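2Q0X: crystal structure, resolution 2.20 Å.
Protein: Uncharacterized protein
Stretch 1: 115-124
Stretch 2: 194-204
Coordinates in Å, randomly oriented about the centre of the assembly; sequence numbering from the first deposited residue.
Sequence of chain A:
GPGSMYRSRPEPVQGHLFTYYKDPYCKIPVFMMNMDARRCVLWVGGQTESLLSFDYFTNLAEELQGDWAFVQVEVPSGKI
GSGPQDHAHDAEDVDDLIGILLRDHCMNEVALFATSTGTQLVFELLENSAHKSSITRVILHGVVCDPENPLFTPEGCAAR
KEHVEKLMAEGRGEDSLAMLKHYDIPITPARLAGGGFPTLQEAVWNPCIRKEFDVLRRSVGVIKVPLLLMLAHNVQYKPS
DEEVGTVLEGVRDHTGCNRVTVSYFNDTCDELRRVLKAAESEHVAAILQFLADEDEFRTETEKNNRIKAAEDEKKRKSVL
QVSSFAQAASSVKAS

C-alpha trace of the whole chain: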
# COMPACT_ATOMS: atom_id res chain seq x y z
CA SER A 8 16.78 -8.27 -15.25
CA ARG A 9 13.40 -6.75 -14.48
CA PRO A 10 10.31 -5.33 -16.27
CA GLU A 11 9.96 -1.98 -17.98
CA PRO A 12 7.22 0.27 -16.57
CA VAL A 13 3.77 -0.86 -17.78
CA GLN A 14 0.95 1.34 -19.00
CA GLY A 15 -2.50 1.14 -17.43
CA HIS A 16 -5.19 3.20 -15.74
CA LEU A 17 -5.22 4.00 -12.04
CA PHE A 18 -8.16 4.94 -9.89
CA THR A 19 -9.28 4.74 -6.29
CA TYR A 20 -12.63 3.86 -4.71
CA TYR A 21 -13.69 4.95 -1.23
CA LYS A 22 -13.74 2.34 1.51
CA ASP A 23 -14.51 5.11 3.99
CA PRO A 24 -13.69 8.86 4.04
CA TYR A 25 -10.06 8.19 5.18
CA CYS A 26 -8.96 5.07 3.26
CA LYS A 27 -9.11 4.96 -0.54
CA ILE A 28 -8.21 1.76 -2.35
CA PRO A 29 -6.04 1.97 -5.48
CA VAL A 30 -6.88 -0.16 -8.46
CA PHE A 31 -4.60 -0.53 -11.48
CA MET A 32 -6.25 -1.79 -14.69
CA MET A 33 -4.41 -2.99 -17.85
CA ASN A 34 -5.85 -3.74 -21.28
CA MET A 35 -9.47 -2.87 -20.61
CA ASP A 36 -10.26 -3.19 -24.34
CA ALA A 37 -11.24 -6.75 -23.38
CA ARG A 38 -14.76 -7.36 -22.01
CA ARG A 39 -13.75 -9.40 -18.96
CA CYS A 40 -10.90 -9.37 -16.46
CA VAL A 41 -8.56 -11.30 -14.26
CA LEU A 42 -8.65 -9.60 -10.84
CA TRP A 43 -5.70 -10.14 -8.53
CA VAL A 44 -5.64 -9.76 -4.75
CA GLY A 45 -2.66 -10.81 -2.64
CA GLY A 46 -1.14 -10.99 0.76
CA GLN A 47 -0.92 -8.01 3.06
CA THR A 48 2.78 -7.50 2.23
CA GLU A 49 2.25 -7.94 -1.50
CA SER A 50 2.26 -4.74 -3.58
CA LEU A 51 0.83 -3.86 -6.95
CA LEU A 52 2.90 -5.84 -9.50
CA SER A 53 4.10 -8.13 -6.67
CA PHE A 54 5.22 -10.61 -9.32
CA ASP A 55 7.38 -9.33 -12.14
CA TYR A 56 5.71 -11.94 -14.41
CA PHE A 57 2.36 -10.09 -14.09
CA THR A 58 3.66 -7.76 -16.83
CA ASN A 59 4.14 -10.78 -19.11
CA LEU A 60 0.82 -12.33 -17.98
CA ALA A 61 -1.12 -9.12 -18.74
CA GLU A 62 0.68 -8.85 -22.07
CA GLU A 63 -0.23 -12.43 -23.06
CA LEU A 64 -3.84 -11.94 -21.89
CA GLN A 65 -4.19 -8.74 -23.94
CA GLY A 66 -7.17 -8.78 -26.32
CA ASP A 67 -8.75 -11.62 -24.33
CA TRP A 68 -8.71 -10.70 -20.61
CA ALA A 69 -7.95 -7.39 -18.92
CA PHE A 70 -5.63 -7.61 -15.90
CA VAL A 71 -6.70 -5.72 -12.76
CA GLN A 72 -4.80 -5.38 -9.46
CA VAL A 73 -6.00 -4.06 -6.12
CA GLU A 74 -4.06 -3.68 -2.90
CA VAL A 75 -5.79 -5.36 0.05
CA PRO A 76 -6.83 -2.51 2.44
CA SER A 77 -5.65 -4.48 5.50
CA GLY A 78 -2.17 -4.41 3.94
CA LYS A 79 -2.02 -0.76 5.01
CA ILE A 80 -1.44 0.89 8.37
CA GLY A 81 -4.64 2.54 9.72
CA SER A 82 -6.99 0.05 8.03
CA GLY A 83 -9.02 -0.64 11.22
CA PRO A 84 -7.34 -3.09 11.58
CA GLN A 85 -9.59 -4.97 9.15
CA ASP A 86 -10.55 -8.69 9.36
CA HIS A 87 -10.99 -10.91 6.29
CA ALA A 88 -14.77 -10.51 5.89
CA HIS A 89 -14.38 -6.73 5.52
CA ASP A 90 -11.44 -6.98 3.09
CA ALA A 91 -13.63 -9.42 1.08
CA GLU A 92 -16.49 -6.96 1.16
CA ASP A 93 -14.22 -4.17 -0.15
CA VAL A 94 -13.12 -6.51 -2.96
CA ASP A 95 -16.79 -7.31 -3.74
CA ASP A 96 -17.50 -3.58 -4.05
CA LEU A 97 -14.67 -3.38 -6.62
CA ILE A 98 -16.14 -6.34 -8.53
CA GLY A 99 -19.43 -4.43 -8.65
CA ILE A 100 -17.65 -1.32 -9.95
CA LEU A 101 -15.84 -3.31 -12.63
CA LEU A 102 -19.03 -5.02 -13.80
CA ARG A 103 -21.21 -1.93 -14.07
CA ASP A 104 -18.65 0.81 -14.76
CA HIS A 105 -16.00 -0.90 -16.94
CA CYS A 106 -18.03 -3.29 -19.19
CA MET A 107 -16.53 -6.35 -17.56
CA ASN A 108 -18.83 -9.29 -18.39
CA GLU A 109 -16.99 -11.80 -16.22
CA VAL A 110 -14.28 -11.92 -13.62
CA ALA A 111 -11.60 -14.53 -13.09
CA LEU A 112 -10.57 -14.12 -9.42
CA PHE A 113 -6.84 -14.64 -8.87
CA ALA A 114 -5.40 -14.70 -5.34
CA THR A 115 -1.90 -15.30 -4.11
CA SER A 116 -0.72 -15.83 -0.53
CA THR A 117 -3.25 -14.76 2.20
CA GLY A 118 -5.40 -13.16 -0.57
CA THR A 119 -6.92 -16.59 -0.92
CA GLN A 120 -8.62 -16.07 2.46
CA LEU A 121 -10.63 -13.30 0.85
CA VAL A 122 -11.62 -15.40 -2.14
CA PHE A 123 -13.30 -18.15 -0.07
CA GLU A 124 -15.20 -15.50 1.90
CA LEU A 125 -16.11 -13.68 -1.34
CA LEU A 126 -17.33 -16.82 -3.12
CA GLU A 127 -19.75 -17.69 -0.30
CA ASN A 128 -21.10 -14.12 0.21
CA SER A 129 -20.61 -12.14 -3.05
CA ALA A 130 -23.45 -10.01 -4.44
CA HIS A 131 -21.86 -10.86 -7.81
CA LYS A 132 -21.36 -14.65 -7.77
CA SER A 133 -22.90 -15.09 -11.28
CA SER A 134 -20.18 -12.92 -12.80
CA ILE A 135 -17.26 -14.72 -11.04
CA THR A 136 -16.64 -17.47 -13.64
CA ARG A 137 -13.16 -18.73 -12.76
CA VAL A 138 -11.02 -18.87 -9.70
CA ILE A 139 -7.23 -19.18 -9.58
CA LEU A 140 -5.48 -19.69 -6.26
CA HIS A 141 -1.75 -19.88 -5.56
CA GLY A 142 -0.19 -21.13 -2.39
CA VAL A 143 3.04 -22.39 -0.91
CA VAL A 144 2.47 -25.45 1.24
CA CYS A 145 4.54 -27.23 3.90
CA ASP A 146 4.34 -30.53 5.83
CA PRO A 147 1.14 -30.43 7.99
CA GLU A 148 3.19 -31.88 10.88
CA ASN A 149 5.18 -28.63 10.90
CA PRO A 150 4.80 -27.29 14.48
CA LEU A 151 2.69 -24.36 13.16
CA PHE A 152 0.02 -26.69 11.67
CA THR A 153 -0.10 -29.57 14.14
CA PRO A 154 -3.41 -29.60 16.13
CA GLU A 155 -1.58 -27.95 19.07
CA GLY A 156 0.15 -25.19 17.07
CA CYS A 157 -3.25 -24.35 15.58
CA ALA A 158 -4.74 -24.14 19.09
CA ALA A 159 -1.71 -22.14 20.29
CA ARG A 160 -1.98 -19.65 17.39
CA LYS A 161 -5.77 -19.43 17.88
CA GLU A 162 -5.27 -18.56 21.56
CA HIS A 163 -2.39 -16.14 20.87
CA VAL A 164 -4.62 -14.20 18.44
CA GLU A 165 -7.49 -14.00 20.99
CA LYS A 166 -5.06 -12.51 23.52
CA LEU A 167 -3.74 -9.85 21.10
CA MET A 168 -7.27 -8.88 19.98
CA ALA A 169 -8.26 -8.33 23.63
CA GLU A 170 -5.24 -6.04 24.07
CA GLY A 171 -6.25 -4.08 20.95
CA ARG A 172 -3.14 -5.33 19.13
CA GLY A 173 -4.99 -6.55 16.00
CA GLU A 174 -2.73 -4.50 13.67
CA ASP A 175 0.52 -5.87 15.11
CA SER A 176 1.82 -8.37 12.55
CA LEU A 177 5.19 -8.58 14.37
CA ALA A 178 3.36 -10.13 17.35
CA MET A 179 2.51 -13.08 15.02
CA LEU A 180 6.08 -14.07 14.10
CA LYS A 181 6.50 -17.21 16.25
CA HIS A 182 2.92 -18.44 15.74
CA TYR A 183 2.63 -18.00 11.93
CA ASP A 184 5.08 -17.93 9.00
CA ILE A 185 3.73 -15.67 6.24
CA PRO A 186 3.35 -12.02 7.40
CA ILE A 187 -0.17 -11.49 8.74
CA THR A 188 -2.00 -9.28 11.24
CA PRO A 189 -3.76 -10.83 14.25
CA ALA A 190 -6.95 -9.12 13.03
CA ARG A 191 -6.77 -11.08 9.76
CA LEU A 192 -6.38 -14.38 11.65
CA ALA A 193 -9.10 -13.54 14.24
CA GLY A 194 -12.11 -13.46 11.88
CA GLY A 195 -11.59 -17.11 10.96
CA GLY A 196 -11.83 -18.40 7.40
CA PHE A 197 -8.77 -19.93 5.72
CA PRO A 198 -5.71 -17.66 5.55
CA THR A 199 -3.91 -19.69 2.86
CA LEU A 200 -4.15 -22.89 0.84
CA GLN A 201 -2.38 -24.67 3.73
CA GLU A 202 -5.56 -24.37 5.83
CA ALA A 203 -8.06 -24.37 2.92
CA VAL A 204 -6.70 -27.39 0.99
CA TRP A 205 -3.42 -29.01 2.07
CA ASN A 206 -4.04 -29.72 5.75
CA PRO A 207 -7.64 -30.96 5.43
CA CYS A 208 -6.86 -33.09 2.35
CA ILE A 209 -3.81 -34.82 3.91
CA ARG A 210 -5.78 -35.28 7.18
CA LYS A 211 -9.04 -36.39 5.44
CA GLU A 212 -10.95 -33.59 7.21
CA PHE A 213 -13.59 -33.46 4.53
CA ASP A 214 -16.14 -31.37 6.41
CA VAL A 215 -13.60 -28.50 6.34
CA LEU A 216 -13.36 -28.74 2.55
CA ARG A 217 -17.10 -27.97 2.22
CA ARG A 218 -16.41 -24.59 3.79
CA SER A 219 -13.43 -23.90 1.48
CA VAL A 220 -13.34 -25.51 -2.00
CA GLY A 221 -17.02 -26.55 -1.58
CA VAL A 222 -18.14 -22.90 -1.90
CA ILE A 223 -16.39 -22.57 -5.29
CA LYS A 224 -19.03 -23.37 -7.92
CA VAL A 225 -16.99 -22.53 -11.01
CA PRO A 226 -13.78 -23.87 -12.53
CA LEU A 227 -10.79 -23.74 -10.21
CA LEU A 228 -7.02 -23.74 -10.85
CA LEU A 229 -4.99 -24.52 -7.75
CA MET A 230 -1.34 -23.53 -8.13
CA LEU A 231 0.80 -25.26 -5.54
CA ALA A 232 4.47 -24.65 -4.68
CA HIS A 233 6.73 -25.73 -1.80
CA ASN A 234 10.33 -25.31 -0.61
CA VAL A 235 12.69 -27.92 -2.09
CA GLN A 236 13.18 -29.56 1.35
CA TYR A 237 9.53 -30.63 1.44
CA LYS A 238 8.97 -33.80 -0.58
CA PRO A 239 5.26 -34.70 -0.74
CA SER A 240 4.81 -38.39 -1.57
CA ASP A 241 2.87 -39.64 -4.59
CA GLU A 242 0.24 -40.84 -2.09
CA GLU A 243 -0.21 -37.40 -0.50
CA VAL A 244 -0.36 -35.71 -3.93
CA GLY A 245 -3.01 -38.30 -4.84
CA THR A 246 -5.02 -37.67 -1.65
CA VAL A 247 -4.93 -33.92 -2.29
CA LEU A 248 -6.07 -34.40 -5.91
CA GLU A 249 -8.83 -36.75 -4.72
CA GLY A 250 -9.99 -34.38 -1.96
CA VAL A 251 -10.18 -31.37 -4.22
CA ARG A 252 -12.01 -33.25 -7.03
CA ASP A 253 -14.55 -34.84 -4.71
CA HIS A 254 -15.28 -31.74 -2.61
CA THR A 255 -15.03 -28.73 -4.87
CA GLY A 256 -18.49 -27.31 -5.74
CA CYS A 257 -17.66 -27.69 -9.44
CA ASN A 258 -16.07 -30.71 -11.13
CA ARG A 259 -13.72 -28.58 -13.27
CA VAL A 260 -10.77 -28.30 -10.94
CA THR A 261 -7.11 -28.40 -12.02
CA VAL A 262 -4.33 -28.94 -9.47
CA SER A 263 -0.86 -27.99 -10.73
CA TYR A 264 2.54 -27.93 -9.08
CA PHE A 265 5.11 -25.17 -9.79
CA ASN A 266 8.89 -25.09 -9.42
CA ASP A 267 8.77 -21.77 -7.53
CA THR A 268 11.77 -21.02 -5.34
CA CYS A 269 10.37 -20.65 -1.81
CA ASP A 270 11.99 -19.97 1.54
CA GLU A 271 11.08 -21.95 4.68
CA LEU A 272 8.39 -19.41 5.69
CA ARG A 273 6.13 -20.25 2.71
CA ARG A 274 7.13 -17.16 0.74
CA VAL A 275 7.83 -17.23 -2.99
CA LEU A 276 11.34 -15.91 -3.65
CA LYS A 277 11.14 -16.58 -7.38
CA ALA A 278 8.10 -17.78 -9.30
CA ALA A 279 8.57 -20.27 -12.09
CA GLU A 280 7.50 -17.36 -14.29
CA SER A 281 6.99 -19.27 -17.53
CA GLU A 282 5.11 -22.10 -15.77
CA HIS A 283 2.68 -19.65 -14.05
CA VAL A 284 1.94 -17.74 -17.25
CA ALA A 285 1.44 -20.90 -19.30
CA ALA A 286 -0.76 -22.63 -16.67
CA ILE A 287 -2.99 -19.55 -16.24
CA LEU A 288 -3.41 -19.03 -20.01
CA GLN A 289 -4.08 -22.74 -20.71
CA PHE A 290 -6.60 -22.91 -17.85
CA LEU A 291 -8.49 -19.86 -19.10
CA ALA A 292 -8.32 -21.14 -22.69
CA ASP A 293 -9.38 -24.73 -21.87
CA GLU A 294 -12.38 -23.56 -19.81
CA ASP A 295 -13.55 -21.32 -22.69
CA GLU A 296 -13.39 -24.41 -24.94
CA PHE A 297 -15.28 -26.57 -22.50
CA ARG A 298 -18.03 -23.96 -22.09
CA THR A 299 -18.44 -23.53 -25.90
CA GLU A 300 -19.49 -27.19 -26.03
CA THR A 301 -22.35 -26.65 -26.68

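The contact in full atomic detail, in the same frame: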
# COMPACT_ATOMS: atom_id res chain seq x y z
N THR A 115 -3.14 -14.72 -4.58
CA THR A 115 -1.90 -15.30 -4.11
C THR A 115 -1.81 -15.10 -2.61
O THR A 115 -2.41 -14.18 -2.05
CB THR A 115 -0.68 -14.62 -4.77
OG1 THR A 115 -0.77 -13.19 -4.61
CG2 THR A 115 -0.58 -15.01 -6.24
N SER A 116 -1.04 -15.97 -1.96
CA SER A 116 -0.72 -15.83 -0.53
C SER A 116 -1.99 -15.79 0.36
O SER A 116 -2.93 -16.56 0.14
CB SER A 116 0.18 -14.60 -0.32
OG SER A 116 0.67 -14.56 0.99
N THR A 117 -2.04 -14.89 1.35
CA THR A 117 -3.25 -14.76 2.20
C THR A 117 -4.46 -14.07 1.52
O THR A 117 -5.52 -13.92 2.14
CB THR A 117 -2.91 -14.06 3.53
OG1 THR A 117 -2.51 -12.71 3.30
CG2 THR A 117 -1.81 -14.85 4.32
N GLY A 118 -4.30 -13.65 0.25
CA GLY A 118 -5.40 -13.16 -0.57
C GLY A 118 -6.45 -14.22 -0.80
O GLY A 118 -7.64 -13.92 -0.96
N THR A 119 -6.02 -15.48 -0.79
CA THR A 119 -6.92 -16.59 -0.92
C THR A 119 -7.98 -16.66 0.17
O THR A 119 -9.08 -17.16 -0.07
CB THR A 119 -6.18 -17.95 -1.03
OG1 THR A 119 -5.57 -18.26 0.21
CG2 THR A 119 -5.16 -17.97 -2.11
N GLN A 120 -7.65 -16.19 1.38
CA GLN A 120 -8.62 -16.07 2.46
C GLN A 120 -9.84 -15.26 2.05
O GLN A 120 -10.98 -15.54 2.46
CB GLN A 120 -7.99 -15.37 3.65
CG GLN A 120 -8.85 -15.41 4.93
CD GLN A 120 -8.18 -14.82 6.12
OE1 GLN A 120 -7.33 -13.94 6.00
NE2 GLN A 120 -8.57 -15.29 7.32
N LEU A 121 -9.58 -14.19 1.30
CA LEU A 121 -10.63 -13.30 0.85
C LEU A 121 -11.49 -13.96 -0.21
O LEU A 121 -12.68 -13.72 -0.27
CB LEU A 121 -10.03 -11.99 0.32
CG LEU A 121 -9.08 -11.24 1.27
CD1 LEU A 121 -8.85 -9.82 0.74
CD2 LEU A 121 -9.58 -11.22 2.71
N VAL A 122 -10.89 -14.80 -1.06
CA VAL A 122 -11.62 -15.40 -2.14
C VAL A 122 -12.67 -16.37 -1.62
O VAL A 122 -13.79 -16.38 -2.13
CB VAL A 122 -10.67 -16.05 -3.18
CG1 VAL A 122 -11.45 -16.92 -4.20
CG2 VAL A 122 -9.86 -14.98 -3.90
N PHE A 123 -12.34 -17.17 -0.60
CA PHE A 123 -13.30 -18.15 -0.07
C PHE A 123 -14.49 -17.44 0.56
O PHE A 123 -15.65 -17.84 0.35
CB PHE A 123 -12.65 -19.13 0.92
CG PHE A 123 -11.72 -20.13 0.27
CD1 PHE A 123 -12.23 -21.13 -0.54
CD2 PHE A 123 -10.34 -20.04 0.44
CE1 PHE A 123 -11.39 -22.05 -1.15
CE2 PHE A 123 -9.49 -20.96 -0.17
CZ PHE A 123 -10.02 -21.96 -0.97
N GLU A 124 -14.20 -16.38 1.31
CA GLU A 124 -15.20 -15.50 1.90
C GLU A 124 -16.07 -14.80 0.84
O GLU A 124 -17.30 -14.76 0.95
CB GLU A 124 -14.49 -14.47 2.78
CG GLU A 124 -15.40 -13.58 3.57
CD GLU A 124 -16.26 -14.33 4.56
OE1 GLU A 124 -15.82 -15.39 5.10
OE2 GLU A 124 -17.38 -13.84 4.81
N GLY A 194 -10.78 -13.29 12.48
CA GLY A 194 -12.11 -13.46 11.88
C GLY A 194 -12.38 -14.84 11.34
O GLY A 194 -13.49 -15.12 10.89
N GLY A 195 -11.39 -15.73 11.40
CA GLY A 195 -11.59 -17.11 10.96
C GLY A 195 -11.24 -17.29 9.49
O GLY A 195 -10.23 -16.75 9.02
N GLY A 196 -12.07 -18.07 8.79
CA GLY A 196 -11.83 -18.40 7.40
C GLY A 196 -10.59 -19.24 7.23
O GLY A 196 -10.16 -19.91 8.16
N PHE A 197 -9.98 -19.16 6.04
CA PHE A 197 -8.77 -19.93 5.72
C PHE A 197 -7.70 -19.00 5.15
O PHE A 197 -7.78 -18.64 3.97
CB PHE A 197 -9.07 -21.03 4.71
CG PHE A 197 -10.23 -21.87 5.08
CD1 PHE A 197 -10.06 -22.96 5.92
CD2 PHE A 197 -11.49 -21.56 4.62
CE1 PHE A 197 -11.14 -23.73 6.28
CE2 PHE A 197 -12.58 -22.32 4.98
CZ PHE A 197 -12.40 -23.42 5.81
N PRO A 198 -6.72 -18.61 5.98
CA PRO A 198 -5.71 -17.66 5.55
C PRO A 198 -5.05 -18.00 4.24
O PRO A 198 -4.98 -17.16 3.38
CB PRO A 198 -4.70 -17.68 6.71
CG PRO A 198 -5.53 -17.98 7.89
CD PRO A 198 -6.53 -18.99 7.40
N THR A 199 -4.63 -19.26 4.07
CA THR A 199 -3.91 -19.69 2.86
C THR A 199 -4.41 -21.07 2.43
O THR A 199 -5.25 -21.66 3.09
CB THR A 199 -2.39 -19.79 3.13
OG1 THR A 199 -2.15 -20.78 4.15
CG2 THR A 199 -1.83 -18.40 3.57
N LEU A 200 -3.88 -21.55 1.32
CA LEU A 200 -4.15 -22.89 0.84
C LEU A 200 -3.67 -24.00 1.78
O LEU A 200 -4.15 -25.13 1.68
CB LEU A 200 -3.55 -23.08 -0.53
CG LEU A 200 -4.24 -22.29 -1.64
CD1 LEU A 200 -3.73 -22.75 -2.97
CD2 LEU A 200 -5.74 -22.42 -1.58
N GLN A 201 -2.72 -23.71 2.68
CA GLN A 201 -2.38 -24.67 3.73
C GLN A 201 -3.63 -25.07 4.52
O GLN A 201 -3.94 -26.26 4.67
CB GLN A 201 -1.32 -24.11 4.67
CG GLN A 201 -0.69 -25.14 5.62
CD GLN A 201 0.29 -26.05 4.92
OE1 GLN A 201 0.86 -25.68 3.89
NE2 GLN A 201 0.50 -27.25 5.49
N GLU A 202 -4.37 -24.09 5.02
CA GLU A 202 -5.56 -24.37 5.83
C GLU A 202 -6.77 -24.78 4.97
O GLU A 202 -7.53 -25.67 5.34
CB GLU A 202 -5.93 -23.14 6.67
CG GLU A 202 -4.85 -22.75 7.70
CD GLU A 202 -3.96 -21.60 7.27
OE1 GLU A 202 -3.75 -21.40 6.05
OE2 GLU A 202 -3.45 -20.91 8.18
N ALA A 203 -6.91 -24.14 3.81
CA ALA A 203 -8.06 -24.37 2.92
C ALA A 203 -8.02 -25.73 2.21
O ALA A 203 -9.05 -26.34 1.99
CB ALA A 203 -8.18 -23.26 1.92
N VAL A 204 -6.82 -26.20 1.84
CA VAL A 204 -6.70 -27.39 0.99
C VAL A 204 -5.72 -28.45 1.53
O VAL A 204 -6.08 -29.61 1.70
CB VAL A 204 -6.30 -26.99 -0.45
CG1 VAL A 204 -5.92 -28.19 -1.30
CG2 VAL A 204 -7.42 -26.20 -1.12
O HOH W 1 -7.16 -19.89 1.72
O HOH W 2 -11.48 -17.63 4.10

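The start of the helix containing residues 119-124 packs against the loop 197-199, which leads into the helix beginning at Leu200; the two helix axes run at 35° to each other and approach no closer than 10.5 Å, so the loop backbone supplies much of the contact. Ser116 touches the loop only lightly, its O 4.0 Å from Thr199 CG2. Thr117 comes closer: its CA lies 3.2 Å from Pro198 O in a CA-H...O contact, and its CG2 meets Thr199 CG2 at 3.6 Å, pairing two methyl groups. Thr119 points toward the loop, where its OG1 lies 3.4 Å from Thr199 CA. This hydroxyl also shares a water with the loop, 2.7 Å from Thr119 OG1 and 2.6 Å from Phe197 O, to which the water donates. Gln120 contributes most through polar contacts. Its N makes a weak hydrogen bond to Pro198 O (3.5 Å), its CA approaches Phe197 O at 3.1 Å, and its extended side chain carries NE2 to Gly195 O (2.8 Å), a short but poorly angled, weak bond. A second water links Gln120 O (2.7 Å) to Phe197 N (2.9 Å), donating to the first and accepting from the second. One turn on, the contact becomes apolar: Phe123 CE2 packs 3.4 Å from Ala203 CB, while Leu200 CD2 sits at the ring edge, 4.3 Å from Phe123 CE2.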